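MccF (Escherichia coli, PDB 4IIY) is a microcin C7 self-immunity protein of the peptidase S66 family, probably acting as a serine-type hydrolase, and here holds a glutamyl sulfamoyl inosine. Local coordinates at residues Y198-S210 with F334-P346. The protein carries 1 engineered substitution. Sequence-based numbering, arbitrary orientation.
Sequences YTYTLPEKWSDES and FDCSHTHPMLTLP. With 1EI (5'-O-(L-alpha-glutamylsulfamoyl)inosine), chain K.
With CG anti to its carbonyl carbon (chi1 -80°), the Tyr200 ring reaches across to Phe334, whose own ring swings out anti to the backbone N (chi1 -171°) and meets it in a T-shaped stack. The edge of Phe334, at CZ, stands over the centre of the Tyr200 face, with the planes at 83°; Tyr198 CE2 lies against the opposite face. At the phenol end, Tyr200 OH donates to Thr344 O over 2.6 Å, so the ring is fixed both by its face and by its tip. Leu343 CD1 packs 4.0 Å from Tyr200 CD1. A leucine in place of Tyr200 would probably leave Thr344 O without this donor and Phe334 without the face it abuts. Further along, Pro203 CB rests 3.7 Å from Pro341 CG, and Pro203 CD approaches Asp335 OD2 at 3.4 Å; Asp335 OD1 forms a salt bridge with Lys302, and OD2 a hydrogen bond with Asn227. Just before the cis peptide bond into Pro341, His340 pairs with Ser207 in a single antiparallel hydrogen-bonded bridge, Ser207 N to His340 O at 2.8 Å and His340 N to Ser207 O at 3.0 Å. Nearby, NE2 of His338, the predicted charge-relay histidine, accepts a hydrogen bond from the ligand amino N, and ND1 is hydrogen-bonded to Glu270. The contact joins residues 198-210 to the loop linking strands 330-334 and 345-347, with helix 178-191 against Pro341 and Leu343 and strand 359-362 against Tyr200 and Phe334.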
ATOM      1  N   TYR B 198      27.163 -20.742   0.890  1.00 11.42           N
ATOM      2  CA  TYR B 198      27.524 -19.745   1.882  1.00 10.00           C
ATOM      3  C   TYR B 198      26.485 -19.744   3.000  1.00 10.38           C
ATOM      4  O   TYR B 198      25.304 -19.500   2.743  1.00 11.44           O
ATOM      5  CB  TYR B 198      27.607 -18.339   1.278  1.00 11.02           C
ATOM      6  CG  TYR B 198      27.767 -17.343   2.387  1.00  9.78           C
ATOM      7  CD1 TYR B 198      29.002 -17.158   2.992  1.00 11.50           C
ATOM      8  CD2 TYR B 198      26.670 -16.671   2.914  1.00  9.75           C
ATOM      9  CE1 TYR B 198      29.155 -16.292   4.065  1.00 12.96           C
ATOM     10  CE2 TYR B 198      26.815 -15.806   3.984  1.00 10.66           C
ATOM     11  CZ  TYR B 198      28.056 -15.618   4.551  1.00 11.67           C
ATOM     12  OH  TYR B 198      28.187 -14.759   5.618  1.00 13.54           O
ATOM     13  N   THR B 199      26.913 -19.991   4.237  1.00  9.29           N
ATOM     14  CA  THR B 199      26.008 -20.007   5.379  1.00  8.77           C
ATOM     15  C   THR B 199      26.139 -18.710   6.176  1.00  9.38           C
ATOM     16  O   THR B 199      27.234 -18.337   6.608  1.00 10.56           O
ATOM     17  CB  THR B 199      26.273 -21.233   6.280  1.00  8.96           C
ATOM     18  OG1 THR B 199      26.150 -22.427   5.492  1.00 10.53           O
ATOM     19  CG2 THR B 199      25.282 -21.281   7.440  1.00 10.48           C
ATOM     20  N   TYR B 200      25.022 -18.013   6.360  1.00  8.12           N
ATOM     21  CA  TYR B 200      25.036 -16.729   7.048  1.00  8.50           C
ATOM     22  C   TYR B 200      25.464 -16.835   8.507  1.00  9.15           C
ATOM     23  O   TYR B 200      25.090 -17.775   9.213  1.00 10.84           O
ATOM     24  CB  TYR B 200      23.660 -16.064   6.975  1.00  9.59           C
ATOM     25  CG  TYR B 200      23.404 -15.381   5.657  1.00  8.80           C
ATOM     26  CD1 TYR B 200      23.858 -14.084   5.425  1.00  8.45           C
ATOM     27  CD2 TYR B 200      22.711 -16.026   4.643  1.00  9.35           C
ATOM     28  CE1 TYR B 200      23.639 -13.453   4.222  1.00  9.10           C
ATOM     29  CE2 TYR B 200      22.485 -15.398   3.430  1.00  9.08           C
ATOM     30  CZ  TYR B 200      22.950 -14.117   3.231  1.00  8.74           C
ATOM     31  OH  TYR B 200      22.728 -13.505   2.019  1.00 10.23           O
ATOM     32  N   THR B 201      26.236 -15.843   8.944  1.00 10.46           N
ATOM     33  CA  THR B 201      26.478 -15.614  10.355  1.00 11.18           C
ATOM     34  C   THR B 201      25.231 -14.992  10.971  1.00 11.59           C
ATOM     35  O   THR B 201      24.392 -14.418  10.265  1.00 12.77           O
ATOM     36  CB  THR B 201      27.655 -14.650  10.551  1.00 12.86           C
ATOM     37  OG1 THR B 201      27.406 -13.442   9.817  1.00 15.00           O
ATOM     38  CG2 THR B 201      28.936 -15.276  10.040  1.00 16.65           C
ATOM     39  N   LEU B 202      25.106 -15.125  12.283  1.00 12.54           N
ATOM     40  CA  LEU B 202      23.989 -14.564  13.026  1.00 13.24           C
ATOM     41  C   LEU B 202      24.517 -13.420  13.874  1.00 11.09           C
ATOM     42  O   LEU B 202      25.332 -13.647  14.766  1.00 12.79           O
ATOM     43  CB  LEU B 202      23.394 -15.633  13.943  1.00 14.28           C
ATOM     44  CG  LEU B 202      22.195 -15.197  14.787  1.00 13.94           C
ATOM     45  CD1 LEU B 202      20.972 -14.984  13.908  1.00 16.47           C
ATOM     46  CD2 LEU B 202      21.900 -16.229  15.881  1.00 16.87           C
ATOM     47  N   PRO B 203      24.082 -12.178  13.596  1.00 10.11           N
ATOM     48  CA  PRO B 203      24.551 -11.084  14.458  1.00 10.39           C
ATOM     49  C   PRO B 203      24.254 -11.361  15.930  1.00 10.19           C
ATOM     50  O   PRO B 203      23.169 -11.815  16.282  1.00 10.42           O
ATOM     51  CB  PRO B 203      23.749  -9.880  13.958  1.00 11.45           C
ATOM     52  CG  PRO B 203      23.492 -10.202  12.519  1.00 12.26           C
ATOM     53  CD  PRO B 203      23.249 -11.684  12.489  1.00 10.80           C
ATOM     54  N   GLU B 204      25.230 -11.081  16.788  1.00  9.78           N
ATOM     55  CA  GLU B 204      25.075 -11.362  18.211  1.00 12.10           C
ATOM     56  C   GLU B 204      24.068 -10.426  18.857  1.00 12.22           C
ATOM     57  O   GLU B 204      23.314 -10.832  19.740  1.00 16.20           O
ATOM     58  CB  GLU B 204      26.421 -11.274  18.927  1.00 14.52           C
ATOM     59  CG  GLU B 204      27.372 -12.399  18.545  1.00 23.40           C
ATOM     60  CD  GLU B 204      28.673 -12.375  19.325  1.00 30.27           C
ATOM     61  OE1 GLU B 204      29.146 -11.273  19.680  1.00 33.52           O
ATOM     62  OE2 GLU B 204      29.226 -13.466  19.581  1.00 38.22           O
ATOM     63  N   LYS B 205      24.044  -9.179  18.397  1.00 10.56           N
ATOM     64  CA  LYS B 205      23.155  -8.164  18.948  1.00 10.62           C
ATOM     65  C   LYS B 205      22.596  -7.330  17.808  1.00  9.17           C
ATOM     66  O   LYS B 205      23.216  -7.231  16.741  1.00  9.87           O
ATOM     67  CB  LYS B 205      23.915  -7.243  19.904  1.00 12.28           C
ATOM     68  CG  LYS B 205      24.539  -7.928  21.109  1.00 16.30           C
ATOM     69  CD  LYS B 205      23.483  -8.304  22.120  1.00 19.56           C
ATOM     70  CE  LYS B 205      24.116  -8.897  23.368  1.00 28.62           C
ATOM     71  NZ  LYS B 205      25.028  -7.936  24.041  1.00 33.15           N
ATOM     72  N   TRP B 206      21.439  -6.720  18.041  1.00  8.64           N
ATOM     73  CA  TRP B 206      20.792  -5.879  17.036  1.00  8.36           C
ATOM     74  C   TRP B 206      20.018  -4.768  17.728  1.00  7.73           C
ATOM     75  O   TRP B 206      19.803  -4.808  18.946  1.00  8.65           O
ATOM     76  CB  TRP B 206      19.842  -6.711  16.160  1.00  8.16           C
ATOM     77  CG  TRP B 206      18.702  -7.299  16.938  1.00  7.84           C
ATOM     78  CD1 TRP B 206      18.729  -8.424  17.733  1.00  9.05           C
ATOM     79  CD2 TRP B 206      17.369  -6.777  17.037  1.00  8.40           C
ATOM     80  NE1 TRP B 206      17.497  -8.629  18.295  1.00  8.90           N
ATOM     81  CE2 TRP B 206      16.646  -7.636  17.891  1.00  9.03           C
ATOM     82  CE3 TRP B 206      16.716  -5.672  16.481  1.00  9.52           C
ATOM     83  CZ2 TRP B 206      15.310  -7.424  18.198  1.00  9.75           C
ATOM     84  CZ3 TRP B 206      15.389  -5.465  16.791  1.00 10.91           C
ATOM     85  CH2 TRP B 206      14.700  -6.335  17.642  1.00 11.49           C
ATOM     86  N   SER B 207      19.604  -3.766  16.966  1.00  7.18           N
ATOM     87  CA  SER B 207      18.757  -2.711  17.506  1.00  8.38           C
ATOM     88  C   SER B 207      17.867  -2.141  16.421  1.00  7.89           C
ATOM     89  O   SER B 207      18.173  -2.238  15.229  1.00  9.19           O
ATOM     90  CB  SER B 207      19.584  -1.574  18.113  1.00  9.75           C
ATOM     91  OG  SER B 207      18.759  -0.717  18.901  1.00  9.66           O
ATOM     92  N   ASP B 208      16.779  -1.516  16.851  1.00  8.82           N
ATOM     93  CA  ASP B 208      15.902  -0.794  15.946  1.00  8.89           C
ATOM     94  C   ASP B 208      15.576   0.612  16.434  1.00  8.93           C
ATOM     95  O   ASP B 208      14.711   1.266  15.863  1.00  9.56           O
ATOM     96  CB  ASP B 208      14.604  -1.572  15.678  1.00 11.31           C
ATOM     97  CG  ASP B 208      13.752  -1.761  16.924  1.00 10.31           C
ATOM     98  OD1 ASP B 208      14.239  -1.463  18.044  1.00 11.13           O
ATOM     99  OD2 ASP B 208      12.595  -2.238  16.790  1.00 11.73           O
ATOM    100  N   GLU B 209      16.272   1.102  17.459  1.00  8.10           N
ATOM    101  CA  GLU B 209      15.913   2.405  18.008  1.00  9.93           C
ATOM    102  C   GLU B 209      16.109   3.554  17.029  1.00  9.87           C
ATOM    103  O   GLU B 209      17.101   3.598  16.293  1.00 11.31           O
ATOM    104  CB  GLU B 209      16.701   2.687  19.281  1.00 10.78           C
ATOM    105  CG  GLU B 209      16.302   1.817  20.454  1.00 11.76           C
ATOM    106  CD  GLU B 209      16.740   2.428  21.751  1.00 12.37           C
ATOM    107  OE1 GLU B 209      15.914   3.107  22.395  1.00 14.69           O
ATOM    108  OE2 GLU B 209      17.920   2.263  22.095  1.00 12.28           O
ATOM    109  N   SER B 210      15.172   4.492  17.058  1.00 10.84           N
ATOM    110  CA  SER B 210      15.216   5.677  16.215  1.00 13.14           C
ATOM    111  C   SER B 210      15.906   6.821  16.946  1.00 13.54           C
ATOM    112  O   SER B 210      15.264   7.802  17.327  1.00 15.68           O
ATOM    113  CB  SER B 210      13.798   6.098  15.818  1.00 13.41           C
ATOM    114  OG  SER B 210      13.808   7.032  14.750  1.00 17.61           O
ATOM    115  N   PHE B 334      14.964 -12.718  10.415  1.00  8.51           N
ATOM    116  CA  PHE B 334      16.217 -12.621   9.673  1.00  8.74           C
ATOM    117  C   PHE B 334      16.718 -11.171   9.684  1.00  6.92           C
ATOM    118  O   PHE B 334      15.926 -10.228   9.555  1.00  7.91           O
ATOM    119  CB  PHE B 334      16.013 -13.142   8.238  1.00  7.98           C
ATOM    120  CG  PHE B 334      17.281 -13.295   7.426  1.00  8.20           C
ATOM    121  CD1 PHE B 334      18.366 -14.018   7.899  1.00  8.69           C
ATOM    122  CD2 PHE B 334      17.353 -12.763   6.150  1.00  8.31           C
ATOM    123  CE1 PHE B 334      19.509 -14.168   7.125  1.00  9.47           C
ATOM    124  CE2 PHE B 334      18.485 -12.920   5.369  1.00  9.81           C
ATOM    125  CZ  PHE B 334      19.570 -13.624   5.862  1.00 10.20           C
ATOM    126  N   ASP B 335      18.029 -11.005   9.841  1.00  7.26           N
ATOM    127  CA  ASP B 335      18.642  -9.684   9.951  1.00  6.23           C
ATOM    128  C   ASP B 335      18.943  -9.090   8.580  1.00  7.67           C
ATOM    129  O   ASP B 335      20.089  -8.776   8.251  1.00  8.13           O
ATOM    130  CB  ASP B 335      19.910  -9.757  10.801  1.00  8.41           C
ATOM    131  CG  ASP B 335      19.615 -10.154  12.230  1.00  7.90           C
ATOM    132  OD1 ASP B 335      19.091  -9.303  12.985  1.00  8.38           O
ATOM    133  OD2 ASP B 335      19.874 -11.328  12.591  1.00  9.06           O
ATOM    134  N   CYS B 336      17.894  -8.927   7.785  1.00  7.04           N
ATOM    135  CA  CYS B 336      18.018  -8.295   6.480  1.00  7.20           C
ATOM    136  C   CYS B 336      16.777  -7.440   6.310  1.00  8.11           C
ATOM    137  O   CYS B 336      15.770  -7.877   5.734  1.00 10.25           O
ATOM    138  CB  CYS B 336      18.164  -9.353   5.379  1.00  8.13           C
ATOM    139  SG  CYS B 336      18.522  -8.695   3.743  1.00  8.87           S
ATOM    140  N   SER B 337      16.831  -6.235   6.863  1.00  7.54           N
ATOM    141  CA  SER B 337      15.642  -5.411   7.013  1.00  7.14           C
ATOM    142  C   SER B 337      16.077  -4.007   7.392  1.00  6.93           C
ATOM    143  O   SER B 337      17.206  -3.615   7.098  1.00  7.77           O
ATOM    144  CB  SER B 337      14.726  -6.005   8.084  1.00  9.11           C
ATOM    145  OG  SER B 337      15.320  -5.898   9.364  1.00  8.27           O
ATOM    146  N   HIS B 338      15.186  -3.250   8.033  1.00  6.88           N
ATOM    147  CA  HIS B 338      15.514  -1.906   8.491  1.00  7.28           C
ATOM    148  C   HIS B 338      16.247  -1.893   9.841  1.00  8.12           C
ATOM    149  O   HIS B 338      16.685  -0.828  10.293  1.00  8.32           O
ATOM    150  CB  HIS B 338      14.249  -1.062   8.635  1.00  7.99           C
ATOM    151  CG  HIS B 338      13.624  -0.632   7.342  1.00  7.58           C
ATOM    152  ND1 HIS B 338      13.104  -1.511   6.412  1.00  7.27           N
ATOM    153  CD2 HIS B 338      13.382   0.608   6.861  1.00  8.41           C
ATOM    154  CE1 HIS B 338      12.584  -0.823   5.405  1.00  8.21           C
ATOM    155  NE2 HIS B 338      12.741   0.463   5.654  1.00  9.08           N
ATOM    156  N   THR B 339      16.358  -3.038  10.513  1.00  6.85           N
ATOM    157  CA  THR B 339      17.092  -3.072  11.782  1.00  7.10           C
ATOM    158  C   THR B 339      18.607  -3.099  11.531  1.00  7.50           C
ATOM    159  O   THR B 339      19.056  -3.399  10.429  1.00  7.76           O
ATOM    160  CB  THR B 339      16.661  -4.266  12.648  1.00  7.06           C
ATOM    161  OG1 THR B 339      16.922  -5.489  11.944  1.00  8.26           O
ATOM    162  CG2 THR B 339      15.167  -4.196  12.957  1.00  9.75           C
ATOM    163  N   HIS B 340      19.386  -2.754  12.553  1.00  7.43           N
ATOM    164  CA  HIS B 340      20.851  -2.793  12.485  1.00  7.97           C
ATOM    165  C   HIS B 340      21.372  -3.907  13.381  1.00  7.19           C
ATOM    166  O   HIS B 340      20.882  -4.086  14.499  1.00  8.51           O
ATOM    167  CB  HIS B 340      21.458  -1.462  12.944  1.00  8.23           C
ATOM    168  CG  HIS B 340      21.136  -0.321  12.035  1.00  7.29           C
ATOM    169  ND1 HIS B 340      21.884  -0.021  10.915  1.00  9.07           N
ATOM    170  CD2 HIS B 340      20.124   0.580  12.066  1.00  9.54           C
ATOM    171  CE1 HIS B 340      21.350   1.020  10.302  1.00  9.30           C
ATOM    172  NE2 HIS B 340      20.282   1.403  10.978  1.00  9.54           N
ATOM    173  N   PRO B 341      22.376  -4.657  12.916  1.00  8.04           N
ATOM    174  CA  PRO B 341      23.037  -4.563  11.610  1.00  7.46           C
ATOM    175  C   PRO B 341      22.223  -5.263  10.526  1.00  7.35           C
ATOM    176  O   PRO B 341      21.253  -5.967  10.815  1.00  8.97           O
ATOM    177  CB  PRO B 341      24.352  -5.304  11.850  1.00  8.68           C
ATOM    178  CG  PRO B 341      23.969  -6.384  12.818  1.00  9.24           C
ATOM    179  CD  PRO B 341      22.920  -5.764  13.726  1.00  9.49           C
ATOM    180  N   MET B 342      22.628  -5.058   9.282  1.00  7.67           N
ATOM    181  CA  MET B 342      21.913  -5.597   8.142  1.00  7.86           C
ATOM    182  C   MET B 342      22.830  -6.495   7.319  1.00  7.81           C
ATOM    183  O   MET B 342      23.946  -6.099   6.982  1.00  8.53           O
ATOM    184  CB  MET B 342      21.418  -4.444   7.274  1.00  9.48           C
ATOM    185  CG  MET B 342      20.518  -4.891   6.151  1.00  8.73           C
ATOM    186  SD  MET B 342      20.280  -3.598   4.914  1.00  9.37           S
ATOM    187  CE  MET B 342      18.949  -4.408   4.027  1.00 10.30           C
ATOM    188  N   LEU B 343      22.358  -7.697   7.009  1.00  7.51           N
ATOM    189  CA  LEU B 343      23.074  -8.618   6.135  1.00  7.13           C
ATOM    190  C   LEU B 343      22.718  -8.317   4.676  1.00  7.47           C
ATOM    191  O   LEU B 343      21.683  -7.709   4.396  1.00  9.74           O
ATOM    192  CB  LEU B 343      22.683 -10.058   6.470  1.00  8.56           C
ATOM    193  CG  LEU B 343      22.892 -10.451   7.939  1.00  7.87           C
ATOM    194  CD1 LEU B 343      22.268 -11.808   8.240  1.00 10.49           C
ATOM    195  CD2 LEU B 343      24.372 -10.452   8.301  1.00 10.87           C
ATOM    196  N   THR B 344      23.573  -8.745   3.758  1.00  7.63           N
ATOM    197  CA  THR B 344      23.362  -8.582   2.320  1.00  7.92           C
ATOM    198  C   THR B 344      22.820  -9.890   1.733  1.00  8.24           C
ATOM    199  O   THR B 344      23.394 -10.963   1.984  1.00  8.63           O
ATOM    200  CB  THR B 344      24.677  -8.172   1.632  1.00  7.15           C
ATOM    201  OG1 THR B 344      25.027  -6.843   2.035  1.00  8.09           O
ATOM    202  CG2 THR B 344      24.533  -8.201   0.121  1.00  8.73           C
ATOM    203  N   LEU B 345      21.739  -9.804   0.952  1.00  7.94           N
ATOM    204  CA  LEU B 345      21.043 -10.980   0.423  1.00  8.24           C
ATOM    205  C   LEU B 345      20.807 -10.868  -1.086  1.00  7.24           C
ATOM    206  O   LEU B 345      20.115  -9.956  -1.545  1.00  7.91           O
ATOM    207  CB  LEU B 345      19.683 -11.108   1.110  1.00  9.06           C
ATOM    208  CG  LEU B 345      18.788 -12.265   0.673  1.00 10.37           C
ATOM    209  CD1 LEU B 345      19.353 -13.591   1.147  1.00 14.43           C
ATOM    210  CD2 LEU B 345      17.370 -12.072   1.201  1.00 11.22           C
ATOM    211  N   PRO B 346      21.361 -11.796  -1.878  1.00  7.52           N
ATOM    212  CA  PRO B 346      21.000 -11.800  -3.302  1.00  8.36           C
ATOM    213  C   PRO B 346      19.549 -12.256  -3.460  1.00  7.42           C
ATOM    214  O   PRO B 346      19.116 -13.197  -2.784  1.00  9.42           O
ATOM    215  CB  PRO B 346      21.963 -12.831  -3.903  1.00  8.25           C
ATOM    216  CG  PRO B 346      22.251 -13.777  -2.771  1.00 10.20           C
ATOM    217  CD  PRO B 346      22.265 -12.905  -1.524  1.00  8.15           C
TER
HETATM  218  O6  1EI K 401      14.898  11.231  11.020  0.61 21.67           O
HETATM  219  C6  1EI K 401      15.149  10.015  11.167  0.97 14.41           C
HETATM  220  N1  1EI K 401      15.445   9.501  12.379  0.80 17.38           N
HETATM  221  C2  1EI K 401      15.721   8.197  12.551  0.82 16.17           C
HETATM  222  N3  1EI K 401      15.729   7.307  11.545  0.86 14.71           N
HETATM  223  C5  1EI K 401      15.135   9.102  10.011  1.00 15.41           C
HETATM  224  C4  1EI K 401      15.449   7.702  10.284  1.00 14.27           C
HETATM  225  N7  1EI K 401      14.909   9.196   8.684  0.90 16.92           N
HETATM  226  C8  1EI K 401      15.061   7.960   8.152  0.88 17.65           C
HETATM  227  N9  1EI K 401      15.380   7.079   9.114  0.81 13.46           N
HETATM  228  C1' 1EI K 401      15.615   5.637   8.933  0.93 12.67           C
HETATM  229  O4' 1EI K 401      16.166   5.345   7.658  0.83 13.49           O
HETATM  230  C2' 1EI K 401      14.280   4.925   8.980  0.95 19.21           C
HETATM  231  O2' 1EI K 401      13.984   4.528  10.319  0.83 20.59           O
HETATM  232  C3' 1EI K 401      14.490   3.736   8.069  0.73 19.72           C
HETATM  233  O3' 1EI K 401      14.710   2.568   8.855  0.59 15.04           O
HETATM  234  C4' 1EI K 401      15.756   4.031   7.285  0.94 17.18           C
HETATM  235  C5' 1EI K 401      15.530   3.937   5.782  0.93 14.79           C
HETATM  236  O5' 1EI K 401      14.577   4.912   5.348  0.89 12.04           O
HETATM  237  SBF 1EI K 401      13.933   4.739   3.967  0.79 10.74           S
HETATM  238  OAE 1EI K 401      13.635   6.050   3.430  0.69 11.88           O
HETATM  239  OAF 1EI K 401      14.888   4.026   3.161  0.98 11.32           O
HETATM  240  NAQ 1EI K 401      12.661   3.885   4.185  0.98 13.46           N
HETATM  241  C   1EI K 401      11.856   3.374   3.229  0.69 10.93           C
HETATM  242  O   1EI K 401      11.984   3.473   2.014  0.98 10.43           O
HETATM  243  CA  1EI K 401      10.694   2.557   3.718  0.70 14.51           C
HETATM  244  N   1EI K 401      10.609   2.596   5.167  0.72 18.14           N
HETATM  245  CB  1EI K 401       9.406   3.052   3.068  0.78 20.14           C
HETATM  246  CG  1EI K 401       8.466   1.892   2.753  0.82 22.64           C
HETATM  247  CD  1EI K 401       7.711   1.468   3.993  1.00 18.99           C
HETATM  248  OE1 1EI K 401       8.149   1.803   5.113  0.48 23.66           O
HETATM  249  OE2 1EI K 401       6.674   0.799   3.844  0.75 20.05           O